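Local coordinates for chitin oligosaccharide binding protein NagB2 (Paenibacillus sp. FPU-7, PDB 7EHU) that binds chitin oligosaccharides, probably N,N'-diacetylchitobiose and its trisaccharide homologue, as an extracellular solute-binding protein that likely serves sugar uptake, at residues L142-G146 and R354-M358. Numbering follows the deposited sequence.
With NAG (2-acetamido-2-deoxy-beta-D-glucopyranose), chain B.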
loop_
_atom_site.group_PDB
_atom_site.type_symbol
_atom_site.label_atom_id
_atom_site.label_comp_id
_atom_site.label_asym_id
_atom_site.label_seq_id
_atom_site.Cartn_x
_atom_site.Cartn_y
_atom_site.Cartn_z
ATOM N N LEU A 142 -0.863 10.311 -10.830
ATOM C CA LEU A 142 -1.571 9.283 -11.589
ATOM C C LEU A 142 -1.259 7.924 -10.979
ATOM O O LEU A 142 -0.099 7.488 -11.004
ATOM C CB LEU A 142 -1.200 9.302 -13.070
ATOM C CG LEU A 142 -1.518 10.624 -13.752
ATOM C CD1 LEU A 142 -0.938 10.653 -15.154
ATOM C CD2 LEU A 142 -3.013 10.930 -13.816
ATOM N N PRO A 143 -2.244 7.227 -10.430
ATOM C CA PRO A 143 -1.951 5.948 -9.787
ATOM C C PRO A 143 -1.446 4.960 -10.827
ATOM O O PRO A 143 -1.958 4.901 -11.952
ATOM C CB PRO A 143 -3.305 5.526 -9.220
ATOM C CG PRO A 143 -4.316 6.238 -10.040
ATOM C CD PRO A 143 -3.678 7.540 -10.418
ATOM N N GLU A 144 -0.455 4.157 -10.437
ATOM C CA GLU A 144 0.126 3.125 -11.294
ATOM C C GLU A 144 -0.656 1.824 -11.233
ATOM O O GLU A 144 -0.693 1.084 -12.218
ATOM C CB GLU A 144 1.580 2.866 -10.834
ATOM C CG GLU A 144 2.241 1.668 -11.438
ATOM C CD GLU A 144 3.687 1.447 -11.022
ATOM O OE1 GLU A 144 4.333 2.353 -10.474
ATOM O OE2 GLU A 144 4.185 0.345 -11.279
ATOM N N ALA A 145 -1.263 1.545 -10.088
ATOM C CA ALA A 145 -1.974 0.308 -9.837
ATOM C C ALA A 145 -3.044 0.618 -8.809
ATOM O O ALA A 145 -3.025 1.669 -8.168
ATOM C CB ALA A 145 -1.040 -0.770 -9.285
ATOM N N GLY A 146 -3.991 -0.308 -8.657
ATOM C CA GLY A 146 -4.869 -0.342 -7.506
ATOM C C GLY A 146 -4.329 -1.290 -6.440
ATOM O O GLY A 146 -3.390 -2.031 -6.669
ATOM N N ARG A 354 0.017 -7.435 -11.301
ATOM C CA ARG A 354 -0.165 -6.069 -10.819
ATOM C C ARG A 354 -1.540 -5.550 -11.257
ATOM O O ARG A 354 -1.929 -5.666 -12.418
ATOM C CB ARG A 354 0.995 -5.166 -11.276
ATOM C CG ARG A 354 2.427 -5.694 -10.904
ATOM C CD ARG A 354 3.515 -4.616 -10.596
ATOM N NE ARG A 354 3.930 -3.897 -11.814
ATOM C CZ ARG A 354 4.768 -4.373 -12.736
ATOM N NH1 ARG A 354 5.336 -5.579 -12.641
ATOM N NH2 ARG A 354 5.027 -3.645 -13.803
ATOM N N VAL A 355 -2.269 -4.995 -10.303
ATOM C CA VAL A 355 -3.675 -4.613 -10.426
ATOM C C VAL A 355 -3.823 -3.318 -11.216
ATOM O O VAL A 355 -3.274 -2.303 -10.781
ATOM C CB VAL A 355 -4.234 -4.412 -9.005
ATOM C CG1 VAL A 355 -5.607 -3.793 -9.014
ATOM C CG2 VAL A 355 -4.220 -5.711 -8.211
ATOM N N PRO A 356 -4.558 -3.278 -12.341
ATOM C CA PRO A 356 -4.591 -2.039 -13.141
ATOM C C PRO A 356 -5.168 -0.841 -12.406
ATOM O O PRO A 356 -6.077 -0.955 -11.575
ATOM C CB PRO A 356 -5.476 -2.404 -14.335
ATOM C CG PRO A 356 -5.292 -3.883 -14.468
ATOM C CD PRO A 356 -5.188 -4.406 -13.066
ATOM N N SER A 357 -4.637 0.330 -12.748
ATOM C CA SER A 357 -5.292 1.586 -12.397
ATOM C C SER A 357 -6.146 2.147 -13.523
ATOM O O SER A 357 -6.920 3.081 -13.281
ATOM C CB SER A 357 -4.254 2.630 -12.000
ATOM O OG SER A 357 -3.390 2.862 -13.091
ATOM N N MET A 358 -6.017 1.613 -14.739
ATOM C CA MET A 358 -6.731 2.083 -15.919
ATOM C C MET A 358 -7.778 1.058 -16.306
ATOM O O MET A 358 -7.590 -0.140 -16.102
ATOM C CB MET A 358 -5.729 2.242 -17.071
ATOM C CG MET A 358 -4.753 3.403 -16.820
ATOM S SD MET A 358 -3.556 3.599 -18.139
ATOM C CE MET A 358 -4.643 4.339 -19.385
HETATM C C1 NAG B . 4.172 -0.791 -3.950
HETATM C C2 NAG B . 2.790 -0.163 -3.909
HETATM C C3 NAG B . 2.647 0.765 -2.706
HETATM C C4 NAG B . 3.122 0.100 -1.421
HETATM C C5 NAG B . 4.517 -0.466 -1.650
HETATM C C6 NAG B . 5.088 -1.213 -0.470
HETATM C C7 NAG B . 1.793 0.154 -6.158
HETATM C C8 NAG B . 1.706 1.077 -7.331
HETATM N N2 NAG B . 2.543 0.585 -5.134
HETATM O O3 NAG B . 1.283 1.145 -2.622
HETATM O O4 NAG B . 3.219 1.078 -0.390
HETATM O O5 NAG B . 4.459 -1.400 -2.735
HETATM O O6 NAG B . 6.425 -1.625 -0.730
HETATM O O7 NAG B . 1.194 -0.917 -6.134
HETATM O O HOH W 1 4.322 -0.924 -13.588
#
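P143 opens the contact with its carbonyl: S357 OG donates a hydrogen bond to P143 O at 2.7 Å, which the p rotamer of S357 and a CA-to-CB bond directed toward 142-146 make possible. Just behind it, P143 CG packs on S357 CB at 4.1 Å, with W314 of strand 309-320 against both side chains. At E144 the chain turns a corner, its phi/psi of -85/-31 breaking the extended run within strand 138-154. E144's CA-to-CB bond points away from 354-358, but its extended (t,t) chain brings OE2 to 4.3 Å from R354 NE, beyond salt-bridge range; a water closes the gap, donating to E144 OE2 at 2.6 Å and accepting from R354 NH2 at 2.8 Å. R354 NH1 has its own salt bridge, to D352. The corner lies in the glycan pocket of a periplasmic-binding-protein-type fold, where strand 138-154 pairs with strand 309-320 and the loop following helix 342-352 packs on the bend. E144 CB and A145 CB approach the acetamido methyl C8 of NAG at 3.9 and 3.8 Å, nonpolar contacts; D73 and N316 hydrogen-bond the sugar. A145 CA lies 3.1 Å from V355 O, a close backbone-to-backbone contact. That same carbonyl accepts from G146 N at 3.0 Å with an N-H...O angle of 150°. Glycine suits this position sterically: an ideal CB on G146 would fall 3.3 Å from V355 CG1, a tight approach. The CA-to-CB bond of P356 points away from 142-146, while P356 O accepts a hydrogen bond from W314 NE1.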